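Local coordinates for outer membrane protein Omp121 (Bacteroides thetaiotaomicron, PDB 5FQ8) that probably imports nutrients across the outer membrane as a TonB-dependent, calcium-binding beta-barrel receptor in complex with a lipoprotein, at residues 344-349 against 357-362; 368-373 against 422-427; 225-230 against 428-433. All coordinates share one frame; numbering follows the deposited sequence.

Contact 1: 344-349 against 357-362; sequences IGLEDQ and GYYYTP
The backbones at L346 and Y359, the nearest across this contact, keep their CA atoms 8.5 Å apart, and neither 344-349 nor 357-362 forms a regular helix or strand. Side chains alone bridge the gap. L346 sends its two methyl groups toward the rims of a pair of neighbouring tyrosine rings and crosses both side chains at about a right angle. Its CD1 lies 3.7 Å from CE1 of Y360 and 3.8 Å from CE1 of Y359, near the plane of each ring and at its edge. The other branch follows, with L346 CD2 3.7 Å from Y360 CD1.

The contact joins two parts of one long connection between barrel strands 306-320 and 376-394, both after helix 330-335 and before helix 368-374. The two rings are presented to L346 by different first torsions: CG of Y359 is anti to the backbone N (chi1 -173°), whereas that of Y360 stands between the N and the carbonyl carbon (chi1 68°). Y360 CD1 lies 3.5 Å above the plane of the Y359 ring, offset toward its rim. CG2 of T361 lies over one face of the Y360 ring. No hydrogen bond spans the segments; the carbonyl of L346 accepts a hydrogen bond from N367 ND2, while P368 packs against Y359.

Contact 2: 368-373 against 422-427; sequences PYYILN and ALYYEG
Two short helices, 368-374 and 420-424, meet here through the long side chains of Y370 and Y424. Their backbones stay well apart: even the nearest CA atoms, those of Y370 and Y424, are separated by 12.5 Å, and the tyrosines reach from opposite directions to close the distance. The hydroxyls form a hydrogen bond, Y370 OH to Y424 OH at 3.1 Å, whose direction is not fixed. The rings meet obliquely, their planes turned 84° against each other and their centroids 5.7 Å apart. Y370 OH sits at the edge of the Y424 ring and in its plane, so the two phenol ends lie alongside one another; beside the hydroxyl pair, CZ of Y370 comes 3.8 Å from CE2 of Y424.

The topology explains why these helices are neighbours. One leads into barrel strand 376-394 and the other follows strand 398-417, its antiparallel partner, so both are set at the same end of one hairpin of the TonB-dependent receptor barrel. Y370 is aimed across by a CG anti to its backbone nitrogen (chi1 -174°). On the facing helix L423 supports Y424, with its CB 3.4 Å above the ring, over the centre, while L423 CD1 skirts the Y370 hydroxyl at 4.0 Å from OH. P356 also packs against Y424. The side chain of Y370 is about 9 Å from that of T285, a residue of a calcium site, near it without belonging to it.

Contact 3: 225-230 against 428-433; sequences WGNVYN and TPNGEG
The amide planes of N227 and N430 stand 58° apart, and each is met differently. P429 lies over one face of the N227 amide, its CB 3.5 Å from N227 OD1, while N430 OD1 is tilted somewhat out of that amide's plane. N227 ND2 donates to N430 OD1 over 2.8 Å; the bond is bent, with an N-H...O angle of 145°, and the donor stands above the carbonyl plane of N430, 37° out of it. A water closes a triangle, donating to N227 OD1 at 2.7 Å and to N430 OD1 at 3.1 Å, so that N430 OD1 accepts twice. Both ND2 groups also turn to the carbonyl of Y359, N430 by a hydrogen bond and N227 by a weak one. A leucine in place of N227 would probably leave N430 OD1 without its amide donor and the water without one of its acceptors. In fold terms, a side-chain hydrogen bond and a bridging water here join the weakly bonded strand 227-229, an outer strand of a small three-stranded antiparallel sheet, to the long loop that runs into barrel strand 446-469.

As a worked example of how chemistry can differ among neighbouring contacts, contact 1 is buried and apolar, whereas contacts 2 and 3 are partly buried and polar, the one relying on a pair of hydroxyls and the other on two amides and a water. They share elements. Segments 344-349, 357-362 and 368-373 belong to one interstrand connection, whereas 422-427 and 428-433 follow each other directly in the next but one; only contact 3 brings in the small sheet. Contact 1 thus stays within a single connection, while the other two join separate parts of the chain. Y359 lies beside residues of both other segment pairs, and a backbone bond from E432 to Y425 joins contacts 2 and 3.

Contact 1: 344-349 against 357-362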
loop_
_atom_site.group_PDB
_atom_site.type_symbol
_atom_site.label_atom_id
_atom_site.label_comp_id
_atom_site.label_asym_id
_atom_site.label_seq_id
_atom_site.Cartn_x
_atom_site.Cartn_y
_atom_site.Cartn_z
ATOM N N ILE B 344 20.195 -31.197 -5.594
ATOM C CA ILE B 344 21.261 -30.251 -5.893
ATOM C C ILE B 344 21.512 -30.164 -7.380
ATOM O O ILE B 344 22.256 -29.289 -7.833
ATOM C CB ILE B 344 22.566 -30.609 -5.170
ATOM C CG1 ILE B 344 23.073 -31.958 -5.656
ATOM C CG2 ILE B 344 22.380 -30.554 -3.687
ATOM C CD1 ILE B 344 24.264 -32.417 -4.931
ATOM N N GLY B 345 20.935 -31.062 -8.154
ATOM C CA GLY B 345 20.998 -30.896 -9.589
ATOM C C GLY B 345 20.009 -29.920 -10.164
ATOM O O GLY B 345 19.937 -29.786 -11.389
ATOM N N LEU B 346 19.250 -29.231 -9.322
ATOM C CA LEU B 346 18.255 -28.281 -9.769
ATOM C C LEU B 346 18.687 -26.830 -9.648
ATOM O O LEU B 346 17.916 -25.956 -10.030
ATOM C CB LEU B 346 16.962 -28.475 -8.982
ATOM C CG LEU B 346 16.300 -29.838 -8.975
ATOM C CD1 LEU B 346 15.356 -29.857 -7.819
ATOM C CD2 LEU B 346 15.577 -30.068 -10.271
ATOM N N GLU B 347 19.883 -26.544 -9.133
ATOM C CA GLU B 347 20.270 -25.174 -8.805
ATOM C C GLU B 347 20.730 -24.395 -10.023
ATOM O O GLU B 347 20.539 -23.178 -10.087
ATOM C CB GLU B 347 21.379 -25.201 -7.755
ATOM C CG GLU B 347 21.914 -23.854 -7.298
ATOM C CD GLU B 347 23.098 -23.985 -6.357
ATOM O OE1 GLU B 347 23.626 -25.109 -6.240
ATOM O OE2 GLU B 347 23.498 -22.978 -5.730
ATOM N N ASP B 348 21.337 -25.071 -10.990
ATOM C CA ASP B 348 21.812 -24.448 -12.219
ATOM C C ASP B 348 20.634 -23.950 -13.044
ATOM O O ASP B 348 19.902 -24.748 -13.631
ATOM C CB ASP B 348 22.643 -25.463 -13.004
ATOM C CG ASP B 348 23.251 -24.886 -14.247
ATOM O OD1 ASP B 348 23.352 -23.654 -14.340
ATOM O OD2 ASP B 348 23.638 -25.683 -15.129
ATOM N N GLN B 349 20.436 -22.637 -13.091
ATOM C CA GLN B 349 19.343 -22.089 -13.883
ATOM C C GLN B 349 19.668 -21.992 -15.364
ATOM O O GLN B 349 18.772 -21.707 -16.149
ATOM C CB GLN B 349 18.958 -20.715 -13.368
ATOM C CG GLN B 349 18.534 -20.711 -11.944
ATOM C CD GLN B 349 17.266 -21.480 -11.730
ATOM O OE1 GLN B 349 16.241 -21.165 -12.307
ATOM N NE2 GLN B 349 17.328 -22.504 -10.908
ATOM N N GLY B 357 9.392 -22.732 -15.669
ATOM C CA GLY B 357 8.420 -23.272 -16.591
ATOM C C GLY B 357 8.632 -24.717 -16.949
ATOM O O GLY B 357 7.699 -25.366 -17.418
ATOM N N TYR B 358 9.824 -25.246 -16.737
ATOM C CA TYR B 358 10.082 -26.636 -17.064
ATOM C C TYR B 358 10.560 -27.434 -15.856
ATOM O O TYR B 358 11.174 -28.488 -16.019
ATOM C CB TYR B 358 11.075 -26.715 -18.224
ATOM C CG TYR B 358 10.549 -26.129 -19.508
ATOM C CD1 TYR B 358 10.486 -24.766 -19.691
ATOM C CD2 TYR B 358 10.127 -26.947 -20.544
ATOM C CE1 TYR B 358 10.002 -24.227 -20.862
ATOM C CE2 TYR B 358 9.652 -26.421 -21.714
ATOM C CZ TYR B 358 9.586 -25.059 -21.871
ATOM O OH TYR B 358 9.104 -24.535 -23.056
ATOM N N TYR B 359 10.268 -26.965 -14.649
ATOM C CA TYR B 359 10.609 -27.695 -13.438
ATOM C C TYR B 359 9.933 -29.058 -13.423
ATOM O O TYR B 359 8.847 -29.229 -13.966
ATOM C CB TYR B 359 10.177 -26.881 -12.239
ATOM C CG TYR B 359 10.600 -27.417 -10.903
ATOM C CD1 TYR B 359 11.930 -27.665 -10.616
ATOM C CD2 TYR B 359 9.663 -27.637 -9.908
ATOM C CE1 TYR B 359 12.308 -28.146 -9.383
ATOM C CE2 TYR B 359 10.027 -28.111 -8.686
ATOM C CZ TYR B 359 11.349 -28.364 -8.424
ATOM O OH TYR B 359 11.702 -28.838 -7.194
ATOM N N TYR B 360 10.578 -30.040 -12.793
ATOM C CA TYR B 360 10.154 -31.417 -13.007
ATOM C C TYR B 360 8.762 -31.704 -12.460
ATOM O O TYR B 360 8.153 -32.700 -12.859
ATOM C CB TYR B 360 11.176 -32.391 -12.418
ATOM C CG TYR B 360 11.275 -32.395 -10.920
ATOM C CD1 TYR B 360 12.144 -31.550 -10.268
ATOM C CD2 TYR B 360 10.512 -33.253 -10.160
ATOM C CE1 TYR B 360 12.236 -31.545 -8.916
ATOM C CE2 TYR B 360 10.597 -33.251 -8.803
ATOM C CZ TYR B 360 11.460 -32.393 -8.189
ATOM O OH TYR B 360 11.564 -32.371 -6.831
ATOM N N THR B 361 8.220 -30.859 -11.584
ATOM C CA THR B 361 6.906 -31.147 -11.052
ATOM C C THR B 361 6.062 -29.883 -10.922
ATOM O O THR B 361 6.556 -28.853 -10.461
ATOM C CB THR B 361 7.019 -31.844 -9.711
ATOM O OG1 THR B 361 5.708 -32.200 -9.263
ATOM C CG2 THR B 361 7.696 -30.948 -8.711
ATOM N N PRO B 362 4.808 -29.926 -11.324
ATOM C CA PRO B 362 4.000 -28.712 -11.336
ATOM C C PRO B 362 2.960 -28.694 -10.254
ATOM O O PRO B 362 1.961 -27.991 -10.392
ATOM C CB PRO B 362 3.340 -28.783 -12.699
ATOM C CG PRO B 362 3.050 -30.244 -12.846
ATOM C CD PRO B 362 4.191 -30.970 -12.158
#

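Contact 2: 368-373 against 422-427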
loop_
_atom_site.group_PDB
_atom_site.type_symbol
_atom_site.label_atom_id
_atom_site.label_comp_id
_atom_site.label_asym_id
_atom_site.label_seq_id
_atom_site.Cartn_x
_atom_site.Cartn_y
_atom_site.Cartn_z
ATOM N N PRO B 368 13.336 -25.035 -5.376
ATOM C CA PRO B 368 13.699 -24.382 -4.114
ATOM C C PRO B 368 14.768 -23.342 -4.271
ATOM O O PRO B 368 14.791 -22.368 -3.516
ATOM C CB PRO B 368 14.194 -25.547 -3.251
ATOM C CG PRO B 368 13.684 -26.771 -3.901
ATOM C CD PRO B 368 13.662 -26.465 -5.355
ATOM N N TYR B 369 15.670 -23.517 -5.222
ATOM C CA TYR B 369 16.705 -22.516 -5.404
ATOM C C TYR B 369 16.155 -21.262 -6.056
ATOM O O TYR B 369 16.700 -20.176 -5.846
ATOM C CB TYR B 369 17.844 -23.089 -6.231
ATOM C CG TYR B 369 18.582 -24.236 -5.577
ATOM C CD1 TYR B 369 19.612 -24.001 -4.689
ATOM C CD2 TYR B 369 18.258 -25.547 -5.868
ATOM C CE1 TYR B 369 20.293 -25.031 -4.112
ATOM C CE2 TYR B 369 18.933 -26.584 -5.295
ATOM C CZ TYR B 369 19.955 -26.323 -4.416
ATOM O OH TYR B 369 20.635 -27.370 -3.844
ATOM N N TYR B 370 15.087 -21.383 -6.848
ATOM C CA TYR B 370 14.416 -20.191 -7.343
ATOM C C TYR B 370 13.797 -19.415 -6.194
ATOM O O TYR B 370 13.979 -18.203 -6.088
ATOM C CB TYR B 370 13.348 -20.556 -8.385
ATOM C CG TYR B 370 12.739 -19.327 -9.023
ATOM C CD1 TYR B 370 11.716 -18.628 -8.398
ATOM C CD2 TYR B 370 13.217 -18.844 -10.230
ATOM C CE1 TYR B 370 11.187 -17.497 -8.954
ATOM C CE2 TYR B 370 12.685 -17.706 -10.796
ATOM C CZ TYR B 370 11.674 -17.043 -10.152
ATOM O OH TYR B 370 11.153 -15.912 -10.709
ATOM N N ILE B 371 13.063 -20.097 -5.320
ATOM C CA ILE B 371 12.354 -19.399 -4.253
ATOM C C ILE B 371 13.328 -18.644 -3.363
ATOM O O ILE B 371 13.062 -17.509 -2.955
ATOM C CB ILE B 371 11.497 -20.383 -3.439
ATOM C CG1 ILE B 371 10.534 -21.127 -4.354
ATOM C CG2 ILE B 371 10.733 -19.651 -2.387
ATOM C CD1 ILE B 371 9.720 -22.181 -3.651
ATOM N N LEU B 372 14.478 -19.254 -3.056
ATOM C CA LEU B 372 15.460 -18.617 -2.180
ATOM C C LEU B 372 16.179 -17.470 -2.869
ATOM O O LEU B 372 16.513 -16.467 -2.230
ATOM C CB LEU B 372 16.479 -19.645 -1.696
ATOM C CG LEU B 372 16.072 -20.709 -0.689
ATOM C CD1 LEU B 372 17.052 -21.818 -0.790
ATOM C CD2 LEU B 372 16.070 -20.140 0.692
ATOM N N ASN B 373 16.410 -17.593 -4.165
ATOM C CA ASN B 373 17.100 -16.573 -4.931
ATOM C C ASN B 373 16.206 -15.433 -5.404
ATOM O O ASN B 373 16.736 -14.417 -5.847
ATOM C CB ASN B 373 17.760 -17.214 -6.141
ATOM C CG ASN B 373 19.167 -17.637 -5.862
ATOM O OD1 ASN B 373 19.933 -16.899 -5.260
ATOM N ND2 ASN B 373 19.520 -18.835 -6.293
ATOM N N ALA B 422 3.292 -13.621 -15.038
ATOM C CA ALA B 422 3.777 -12.875 -16.187
ATOM C C ALA B 422 5.020 -13.504 -16.783
ATOM O O ALA B 422 5.179 -13.546 -18.005
ATOM C CB ALA B 422 4.071 -11.439 -15.787
ATOM N N LEU B 423 5.901 -14.019 -15.934
ATOM C CA LEU B 423 7.195 -14.476 -16.404
ATOM C C LEU B 423 7.136 -15.850 -17.038
ATOM O O LEU B 423 7.840 -16.110 -18.016
ATOM C CB LEU B 423 8.175 -14.512 -15.251
ATOM C CG LEU B 423 8.590 -13.196 -14.650
ATOM C CD1 LEU B 423 9.357 -13.495 -13.398
ATOM C CD2 LEU B 423 9.458 -12.520 -15.651
ATOM N N TYR B 424 6.341 -16.753 -16.495
ATOM C CA TYR B 424 6.534 -18.144 -16.838
ATOM C C TYR B 424 5.279 -18.866 -17.289
ATOM O O TYR B 424 5.387 -20.025 -17.698
ATOM C CB TYR B 424 7.171 -18.899 -15.649
ATOM C CG TYR B 424 8.448 -18.255 -15.129
ATOM C CD1 TYR B 424 9.583 -18.168 -15.919
ATOM C CD2 TYR B 424 8.513 -17.726 -13.854
ATOM C CE1 TYR B 424 10.738 -17.575 -15.450
ATOM C CE2 TYR B 424 9.653 -17.130 -13.389
ATOM C CZ TYR B 424 10.765 -17.056 -14.182
ATOM O OH TYR B 424 11.910 -16.457 -13.691
ATOM N N TYR B 425 4.112 -18.225 -17.282
ATOM C CA TYR B 425 2.884 -18.972 -17.536
ATOM C C TYR B 425 2.700 -19.301 -19.009
ATOM O O TYR B 425 2.450 -20.455 -19.367
ATOM C CB TYR B 425 1.673 -18.210 -17.023
ATOM C CG TYR B 425 0.420 -18.986 -17.277
ATOM C CD1 TYR B 425 0.134 -20.125 -16.536
ATOM C CD2 TYR B 425 -0.470 -18.605 -18.276
ATOM C CE1 TYR B 425 -1.000 -20.851 -16.764
ATOM C CE2 TYR B 425 -1.611 -19.324 -18.506
ATOM C CZ TYR B 425 -1.869 -20.450 -17.751
ATOM O OH TYR B 425 -3.003 -21.180 -17.976
ATOM N N GLU B 426 2.790 -18.302 -19.875
ATOM C CA GLU B 426 2.503 -18.514 -21.287
ATOM C C GLU B 426 3.560 -19.390 -21.938
ATOM O O GLU B 426 4.745 -19.062 -21.917
ATOM C CB GLU B 426 2.435 -17.180 -22.002
ATOM C CG GLU B 426 2.280 -17.297 -23.494
ATOM C CD GLU B 426 2.627 -16.023 -24.211
ATOM O OE1 GLU B 426 2.361 -14.939 -23.659
ATOM O OE2 GLU B 426 3.183 -16.109 -25.322
ATOM N N GLY B 427 3.134 -20.507 -22.509
ATOM C CA GLY B 427 3.992 -21.266 -23.387
ATOM C C GLY B 427 4.778 -22.381 -22.750
ATOM O O GLY B 427 5.487 -23.095 -23.459
#

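Contact 3: 225-230 against 428-433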
loop_
_atom_site.group_PDB
_atom_site.type_symbol
_atom_site.label_atom_id
_atom_site.label_comp_id
_atom_site.label_asym_id
_atom_site.label_seq_id
_atom_site.Cartn_x
_atom_site.Cartn_y
_atom_site.Cartn_z
ATOM N N TRP B 225 12.004 -38.682 -16.672
ATOM C CA TRP B 225 11.483 -37.874 -15.586
ATOM C C TRP B 225 11.437 -36.422 -16.040
ATOM O O TRP B 225 12.079 -36.036 -17.018
ATOM C CB TRP B 225 12.318 -38.037 -14.311
ATOM C CG TRP B 225 13.668 -37.446 -14.381
ATOM C CD1 TRP B 225 14.754 -37.947 -15.013
ATOM C CD2 TRP B 225 14.078 -36.236 -13.776
ATOM N NE1 TRP B 225 15.819 -37.116 -14.853
ATOM C CE2 TRP B 225 15.427 -36.052 -14.088
ATOM C CE3 TRP B 225 13.429 -35.276 -13.004
ATOM C CZ2 TRP B 225 16.137 -34.949 -13.658
ATOM C CZ3 TRP B 225 14.138 -34.187 -12.575
ATOM C CH2 TRP B 225 15.472 -34.029 -12.902
ATOM N N GLY B 226 10.652 -35.633 -15.328
ATOM C CA GLY B 226 10.630 -34.209 -15.549
ATOM C C GLY B 226 9.853 -33.827 -16.790
ATOM O O GLY B 226 9.301 -34.654 -17.509
ATOM N N ASN B 227 9.814 -32.528 -17.036
ATOM C CA ASN B 227 9.084 -32.012 -18.176
ATOM C C ASN B 227 9.866 -32.237 -19.457
ATOM O O ASN B 227 10.945 -32.835 -19.470
ATOM C CB ASN B 227 8.781 -30.538 -17.985
ATOM C CG ASN B 227 7.466 -30.314 -17.311
ATOM O OD1 ASN B 227 6.452 -30.870 -17.712
ATOM N ND2 ASN B 227 7.469 -29.507 -16.271
ATOM N N VAL B 228 9.294 -31.770 -20.559
ATOM C CA VAL B 228 9.895 -31.908 -21.873
ATOM C C VAL B 228 10.214 -30.520 -22.377
ATOM O O VAL B 228 9.339 -29.655 -22.398
ATOM C CB VAL B 228 8.965 -32.646 -22.851
ATOM C CG1 VAL B 228 9.678 -32.874 -24.153
ATOM C CG2 VAL B 228 8.523 -33.956 -22.268
ATOM N N TYR B 229 11.459 -30.297 -22.758
ATOM C CA TYR B 229 11.903 -29.000 -23.238
ATOM C C TYR B 229 12.517 -29.190 -24.609
ATOM O O TYR B 229 13.469 -29.961 -24.759
ATOM C CB TYR B 229 12.909 -28.364 -22.278
ATOM C CG TYR B 229 13.655 -27.171 -22.834
ATOM C CD1 TYR B 229 14.844 -27.333 -23.531
ATOM C CD2 TYR B 229 13.183 -25.881 -22.638
ATOM C CE1 TYR B 229 15.529 -26.252 -24.031
ATOM C CE2 TYR B 229 13.862 -24.796 -23.130
ATOM C CZ TYR B 229 15.037 -24.982 -23.826
ATOM O OH TYR B 229 15.718 -23.889 -24.320
ATOM N N ASN B 230 11.980 -28.480 -25.594
ATOM C CA ASN B 230 12.523 -28.470 -26.942
ATOM C C ASN B 230 12.642 -29.890 -27.477
ATOM O O ASN B 230 13.657 -30.279 -28.058
ATOM C CB ASN B 230 13.870 -27.758 -26.980
ATOM C CG ASN B 230 14.258 -27.334 -28.372
ATOM O OD1 ASN B 230 13.817 -27.922 -29.358
ATOM N ND2 ASN B 230 15.079 -26.304 -28.465
ATOM N N THR B 428 4.677 -22.557 -21.456
ATOM C CA THR B 428 5.428 -23.575 -20.757
ATOM C C THR B 428 4.493 -24.637 -20.206
ATOM O O THR B 428 3.294 -24.397 -20.047
ATOM C CB THR B 428 6.210 -22.954 -19.606
ATOM O OG1 THR B 428 5.282 -22.400 -18.672
ATOM C CG2 THR B 428 7.114 -21.877 -20.120
ATOM N N PRO B 429 5.002 -25.832 -19.912
ATOM C CA PRO B 429 4.123 -26.861 -19.356
ATOM C C PRO B 429 3.586 -26.525 -17.984
ATOM O O PRO B 429 2.512 -27.011 -17.630
ATOM C CB PRO B 429 5.025 -28.096 -19.317
ATOM C CG PRO B 429 6.048 -27.851 -20.327
ATOM C CD PRO B 429 6.311 -26.390 -20.274
ATOM N N ASN B 430 4.258 -25.689 -17.220
ATOM C CA ASN B 430 3.967 -25.620 -15.805
ATOM C C ASN B 430 3.085 -24.541 -15.171
ATOM O O ASN B 430 2.792 -24.686 -14.006
ATOM C CB ASN B 430 5.288 -25.553 -15.051
ATOM C CG ASN B 430 5.934 -26.909 -14.871
ATOM O OD1 ASN B 430 5.358 -27.949 -15.175
ATOM N ND2 ASN B 430 7.139 -26.901 -14.335
ATOM N N GLY B 431 2.613 -23.493 -15.837
ATOM C CA GLY B 431 2.590 -23.302 -17.264
ATOM C C GLY B 431 1.163 -23.204 -17.774
ATOM O O GLY B 431 0.205 -23.558 -17.087
ATOM N N GLU B 432 1.028 -22.689 -18.992
ATOM C CA GLU B 432 -0.229 -22.803 -19.711
ATOM C C GLU B 432 -0.667 -24.254 -19.814
ATOM O O GLU B 432 -1.864 -24.545 -19.776
ATOM C CB GLU B 432 -0.060 -22.197 -21.093
ATOM C CG GLU B 432 -1.330 -21.962 -21.839
ATOM C CD GLU B 432 -1.077 -21.768 -23.307
ATOM O OE1 GLU B 432 0.086 -21.508 -23.665
ATOM O OE2 GLU B 432 -2.031 -21.897 -24.098
ATOM N N GLY B 433 0.288 -25.173 -19.918
ATOM C CA GLY B 433 0.016 -26.595 -19.970
ATOM C C GLY B 433 -0.671 -27.152 -18.749
ATOM O O GLY B 433 -1.152 -28.289 -18.806
HETATM O O HOH W 1 4.024 -30.141 -16.901
#